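Local coordinates for alpha-L-rhamnosidase (Klebsiella oxytoca, PDB 4XHC), which hydrolyses terminal alpha-L-rhamnosyl linkages, releasing L-rhamnose, as a two-domain glycoside hydrolase of family GH78, at residues Asp119-Leu132 and Tyr171-Ser184. Sequence-based numbering, arbitrary orientation.
Sequences DAPAHLQLTFGETL and YCFRYLKVEVKAVS
The Phe128 ring is sandwiched between the Tyr171 ring and Leu176 CD1. Phe128 CB rests 4.0 Å from Phe173 CB. With CG anti to the carbonyl carbon (chi1 -60°), the ring stands between its neighbours: CG and CD1 lie over Tyr171 CD1, and the ring edge at Phe128 CD2 points at the face of Phe173, 3.7 Å from Phe173 CD1. CE1 sits over Tyr171 CE1 and CZ. On the opposite face Leu176 CD1 reaches Phe128 CE2 at 3.8 Å, and at the tip CZ meets Tyr171 CD2 and CE2. The Phe128 and Tyr171 rings stack face to face, planes 8° apart; those of Phe128 and Phe173 meet edge-to-face at 65°. Strands 122-129 and 175-182 are antiparallel neighbours inside the N-terminal beta domain, flanked by strands 153-158 and 94-99. Leu124, Leu126, Val178 and Val180 lie on the face of Phe128, with Leu124 meeting Leu189 and Val178 meeting Phe191 of strand 187-200 in a second sheet. Classic beta bulges interrupt the pairing at either end. At one, Gly129 O accepts from both Arg174 N (2.8 Å) and Tyr175 N (3.0 Å), where the chain turns a corner and Arg174 extends to Asp98 and Asp502. At the other, Lys181 and Ala182 face His123; Lys181 CB covers one face of the His123 imidazole, 3.7 Å from its centroid, while Asp155 OD2 hydrogen-bonds to His123 NE2.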
loop_
_atom_site.group_PDB
_atom_site.type_symbol
_atom_site.label_atom_id
_atom_site.label_comp_id
_atom_site.label_asym_id
_atom_site.label_seq_id
_atom_site.Cartn_x
_atom_site.Cartn_y
_atom_site.Cartn_z
ATOM N N ASP A 119 11.189 8.832 -14.932
ATOM C CA ASP A 119 10.861 7.780 -15.905
ATOM C C ASP A 119 10.385 6.468 -15.279
ATOM O O ASP A 119 10.400 5.433 -15.934
ATOM C CB ASP A 119 12.063 7.513 -16.837
ATOM C CG ASP A 119 13.272 6.952 -16.101
ATOM O OD1 ASP A 119 13.252 6.952 -14.853
ATOM O OD2 ASP A 119 14.241 6.529 -16.769
ATOM N N ALA A 120 9.954 6.511 -14.026
ATOM C CA ALA A 120 9.361 5.337 -13.385
ATOM C C ALA A 120 8.601 5.738 -12.124
ATOM O O ALA A 120 8.852 6.788 -11.571
ATOM C CB ALA A 120 10.442 4.320 -13.051
ATOM N N PRO A 121 7.679 4.894 -11.654
ATOM C CA PRO A 121 7.043 5.197 -10.376
ATOM C C PRO A 121 8.049 5.309 -9.234
ATOM O O PRO A 121 9.116 4.699 -9.288
ATOM C CB PRO A 121 6.128 3.983 -10.134
ATOM C CG PRO A 121 5.925 3.379 -11.474
ATOM C CD PRO A 121 7.187 3.638 -12.237
ATOM N N ALA A 122 7.713 6.088 -8.218
ATOM C CA ALA A 122 8.530 6.152 -7.017
ATOM C C ALA A 122 7.905 5.259 -5.940
ATOM O O ALA A 122 6.753 5.470 -5.549
ATOM C CB ALA A 122 8.633 7.585 -6.531
ATOM N N HIS A 123 8.658 4.267 -5.473
ATOM C CA HIS A 123 8.150 3.312 -4.500
ATOM C C HIS A 123 8.694 3.650 -3.115
ATOM O O HIS A 123 9.890 3.587 -2.879
ATOM C CB HIS A 123 8.535 1.891 -4.935
ATOM C CG HIS A 123 8.200 0.823 -3.941
ATOM N ND1 HIS A 123 8.797 -0.420 -3.964
ATOM C CD2 HIS A 123 7.340 0.807 -2.897
ATOM C CE1 HIS A 123 8.320 -1.156 -2.977
ATOM N NE2 HIS A 123 7.432 -0.436 -2.315
ATOM N N LEU A 124 7.797 4.018 -2.205
ATOM C CA LEU A 124 8.167 4.374 -0.846
ATOM C C LEU A 124 7.596 3.379 0.128
ATOM O O LEU A 124 6.626 2.702 -0.171
ATOM C CB LEU A 124 7.593 5.737 -0.466
ATOM C CG LEU A 124 7.967 6.936 -1.314
ATOM C CD1 LEU A 124 7.116 8.120 -0.894
ATOM C CD2 LEU A 124 9.445 7.252 -1.174
ATOM N N GLN A 125 8.193 3.340 1.313
ATOM C CA GLN A 125 7.676 2.578 2.435
ATOM C C GLN A 125 7.696 3.450 3.675
ATOM O O GLN A 125 8.742 4.004 4.022
ATOM C CB GLN A 125 8.551 1.353 2.673
ATOM C CG GLN A 125 8.405 0.713 4.047
ATOM C CD GLN A 125 8.403 -0.776 3.971
ATOM O OE1 GLN A 125 9.349 -1.448 4.402
ATOM N NE2 GLN A 125 7.342 -1.312 3.396
ATOM N N LEU A 126 6.545 3.547 4.343
ATOM C CA LEU A 126 6.407 4.330 5.565
ATOM C C LEU A 126 6.163 3.426 6.758
ATOM O O LEU A 126 5.439 2.442 6.655
ATOM C CB LEU A 126 5.243 5.304 5.437
ATOM C CG LEU A 126 5.206 6.193 4.195
ATOM C CD1 LEU A 126 4.076 7.187 4.334
ATOM C CD2 LEU A 126 6.518 6.931 3.992
ATOM N N THR A 127 6.778 3.757 7.889
ATOM C CA THR A 127 6.598 3.000 9.133
ATOM C C THR A 127 6.381 3.975 10.281
ATOM O O THR A 127 7.101 4.966 10.403
ATOM C CB THR A 127 7.811 2.109 9.413
ATOM O OG1 THR A 127 8.155 1.411 8.224
ATOM C CG2 THR A 127 7.512 1.097 10.479
ATOM N N PHE A 128 5.377 3.698 11.104
ATOM C CA PHE A 128 4.959 4.606 12.160
ATOM C C PHE A 128 5.149 3.966 13.523
ATOM O O PHE A 128 4.782 2.805 13.720
ATOM C CB PHE A 128 3.480 4.909 12.012
ATOM C CG PHE A 128 3.103 5.542 10.709
ATOM C CD1 PHE A 128 2.868 4.758 9.586
ATOM C CD2 PHE A 128 2.931 6.917 10.615
ATOM C CE1 PHE A 128 2.486 5.339 8.385
ATOM C CE2 PHE A 128 2.564 7.501 9.417
ATOM C CZ PHE A 128 2.335 6.713 8.301
ATOM N N GLY A 129 5.665 4.726 14.482
ATOM C CA GLY A 129 5.865 4.200 15.829
ATOM C C GLY A 129 5.539 5.170 16.945
ATOM O O GLY A 129 5.816 6.358 16.838
ATOM N N GLU A 130 4.952 4.655 18.020
ATOM C CA GLU A 130 4.765 5.445 19.223
ATOM C C GLU A 130 6.090 5.583 19.975
ATOM O O GLU A 130 6.342 6.610 20.608
ATOM C CB GLU A 130 3.715 4.806 20.138
ATOM C CG GLU A 130 2.316 4.666 19.551
ATOM C CD GLU A 130 1.360 3.987 20.523
ATOM O OE1 GLU A 130 1.567 2.788 20.813
ATOM O OE2 GLU A 130 0.406 4.627 21.009
ATOM N N THR A 131 6.918 4.538 19.931
ATOM C CA THR A 131 8.291 4.600 20.452
ATOM C C THR A 131 9.302 4.513 19.316
ATOM O O THR A 131 8.973 4.093 18.210
ATOM C CB THR A 131 8.594 3.456 21.433
ATOM O OG1 THR A 131 8.464 2.180 20.772
ATOM C CG2 THR A 131 7.653 3.515 22.600
ATOM N N LEU A 132 10.543 4.892 19.593
ATOM C CA LEU A 132 11.589 4.781 18.594
ATOM C C LEU A 132 11.794 3.326 18.188
ATOM O O LEU A 132 12.015 3.035 17.016
ATOM C CB LEU A 132 12.896 5.371 19.111
ATOM C CG LEU A 132 14.061 5.428 18.115
ATOM C CD1 LEU A 132 13.682 6.207 16.864
ATOM C CD2 LEU A 132 15.295 6.026 18.781
ATOM N N TYR A 171 -3.323 7.141 11.872
ATOM C CA TYR A 171 -2.162 6.552 12.523
ATOM C C TYR A 171 -1.950 7.200 13.887
ATOM O O TYR A 171 -2.388 8.323 14.122
ATOM C CB TYR A 171 -0.910 6.715 11.644
ATOM C CG TYR A 171 -1.019 6.040 10.290
ATOM C CD1 TYR A 171 -0.913 4.660 10.167
ATOM C CD2 TYR A 171 -1.238 6.786 9.130
ATOM C CE1 TYR A 171 -1.028 4.040 8.931
ATOM C CE2 TYR A 171 -1.347 6.176 7.886
ATOM C CZ TYR A 171 -1.241 4.803 7.789
ATOM O OH TYR A 171 -1.356 4.189 6.562
ATOM N N CYS A 172 -1.288 6.473 14.781
ATOM C CA CYS A 172 -0.969 6.957 16.113
ATOM C C CYS A 172 0.516 6.816 16.281
ATOM O O CYS A 172 1.028 5.709 16.280
ATOM C CB CYS A 172 -1.685 6.113 17.158
ATOM S SG CYS A 172 -1.249 6.521 18.862
ATOM N N PHE A 173 1.227 7.924 16.404
ATOM C CA PHE A 173 2.680 7.853 16.352
ATOM C C PHE A 173 3.391 9.081 16.888
ATOM O O PHE A 173 2.815 10.155 17.007
ATOM C CB PHE A 173 3.132 7.629 14.902
ATOM C CG PHE A 173 2.780 8.760 13.973
ATOM C CD1 PHE A 173 1.501 8.870 13.447
ATOM C CD2 PHE A 173 3.721 9.717 13.631
ATOM C CE1 PHE A 173 1.163 9.913 12.598
ATOM C CE2 PHE A 173 3.391 10.757 12.782
ATOM C CZ PHE A 173 2.112 10.855 12.263
ATOM N N ARG A 174 4.665 8.888 17.203
ATOM C CA ARG A 174 5.601 9.985 17.350
ATOM C C ARG A 174 6.682 9.989 16.245
ATOM O O ARG A 174 7.054 11.056 15.746
ATOM C CB ARG A 174 6.261 9.939 18.716
ATOM C CG ARG A 174 7.350 10.980 18.816
ATOM C CD ARG A 174 7.797 11.268 20.224
ATOM N NE ARG A 174 9.010 12.070 20.166
ATOM C CZ ARG A 174 9.630 12.570 21.221
ATOM N NH1 ARG A 174 9.148 12.379 22.441
ATOM N NH2 ARG A 174 10.730 13.275 21.045
ATOM N N TYR A 175 7.201 8.810 15.893
ATOM C CA TYR A 175 8.250 8.700 14.876
ATOM C C TYR A 175 7.685 8.151 13.578
ATOM O O TYR A 175 6.753 7.334 13.589
ATOM C CB TYR A 175 9.410 7.823 15.363
ATOM C CG TYR A 175 10.023 8.336 16.632
ATOM C CD1 TYR A 175 11.014 9.314 16.616
ATOM C CD2 TYR A 175 9.585 7.866 17.865
ATOM C CE1 TYR A 175 11.563 9.796 17.795
ATOM C CE2 TYR A 175 10.120 8.345 19.049
ATOM C CZ TYR A 175 11.107 9.302 19.008
ATOM O OH TYR A 175 11.613 9.753 20.195
ATOM N N LEU A 176 8.263 8.616 12.472
ATOM C CA LEU A 176 7.901 8.180 11.135
ATOM C C LEU A 176 9.171 7.867 10.345
ATOM O O LEU A 176 9.997 8.737 10.124
ATOM C CB LEU A 176 7.111 9.276 10.419
ATOM C CG LEU A 176 6.967 9.110 8.902
ATOM C CD1 LEU A 176 6.227 7.820 8.576
ATOM C CD2 LEU A 176 6.253 10.299 8.287
ATOM N N LYS A 177 9.309 6.623 9.905
ATOM C CA LYS A 177 10.411 6.247 9.039
ATOM C C LYS A 177 9.947 6.323 7.608
ATOM O O LYS A 177 8.881 5.819 7.282
ATOM C CB LYS A 177 10.865 4.829 9.333
ATOM C CG LYS A 177 12.024 4.354 8.473
ATOM C CD LYS A 177 12.636 3.092 9.056
ATOM C CE LYS A 177 13.618 2.472 8.087
ATOM N NZ LYS A 177 14.115 1.183 8.625
ATOM N N VAL A 178 10.760 6.944 6.763
ATOM C CA VAL A 178 10.469 7.094 5.342
ATOM C C VAL A 178 11.630 6.515 4.543
ATOM O O VAL A 178 12.762 6.980 4.649
ATOM C CB VAL A 178 10.300 8.573 4.959
ATOM C CG1 VAL A 178 9.968 8.713 3.480
ATOM C CG2 VAL A 178 9.224 9.213 5.812
ATOM N N GLU A 179 11.320 5.515 3.729
ATOM C CA GLU A 179 12.308 4.784 2.969
ATOM C C GLU A 179 11.988 4.881 1.478
ATOM O O GLU A 179 10.866 4.629 1.057
ATOM C CB GLU A 179 12.273 3.336 3.423
ATOM C CG GLU A 179 13.423 2.460 2.953
ATOM C CD GLU A 179 13.524 1.156 3.740
ATOM O OE1 GLU A 179 12.646 0.878 4.624
ATOM O OE2 GLU A 179 14.485 0.401 3.459
ATOM N N VAL A 180 12.966 5.270 0.676
ATOM C CA VAL A 180 12.811 5.211 -0.770
ATOM C C VAL A 180 13.269 3.823 -1.215
ATOM O O VAL A 180 14.467 3.552 -1.285
ATOM C CB VAL A 180 13.602 6.328 -1.484
ATOM C CG1 VAL A 180 13.334 6.288 -2.980
ATOM C CG2 VAL A 180 13.221 7.697 -0.932
ATOM N N LYS A 181 12.305 2.938 -1.465
ATOM C CA LYS A 181 12.592 1.560 -1.872
ATOM C C LYS A 181 13.149 1.480 -3.276
ATOM O O LYS A 181 14.067 0.705 -3.541
ATOM C CB LYS A 181 11.332 0.696 -1.814
ATOM C CG LYS A 181 10.910 0.297 -0.416
ATOM C CD LYS A 181 11.854 -0.734 0.157
ATOM C CE LYS A 181 11.258 -1.387 1.383
ATOM N NZ LYS A 181 12.297 -2.215 2.061
ATOM N N ALA A 182 12.570 2.265 -4.180
ATOM C CA ALA A 182 12.987 2.245 -5.569
ATOM C C ALA A 182 12.562 3.476 -6.338
ATOM O O ALA A 182 11.410 3.889 -6.295
ATOM C CB ALA A 182 12.446 1.008 -6.265
ATOM N N VAL A 183 13.539 4.055 -7.019
ATOM C CA VAL A 183 13.333 4.960 -8.132
ATOM C C VAL A 183 14.373 4.491 -9.148
ATOM O O VAL A 183 15.111 3.550 -8.861
ATOM C CB VAL A 183 13.555 6.440 -7.728
ATOM C CG1 VAL A 183 12.441 6.909 -6.810
ATOM C CG2 VAL A 183 14.900 6.644 -7.043
ATOM N N SER A 184 14.460 5.113 -10.315
ATOM C CA SER A 184 15.523 4.742 -11.250
ATOM C C SER A 184 16.765 5.579 -10.978
ATOM O O SER A 184 16.722 6.515 -10.184
ATOM C CB SER A 184 15.061 4.909 -12.693
ATOM O OG SER A 184 14.761 6.260 -12.949
#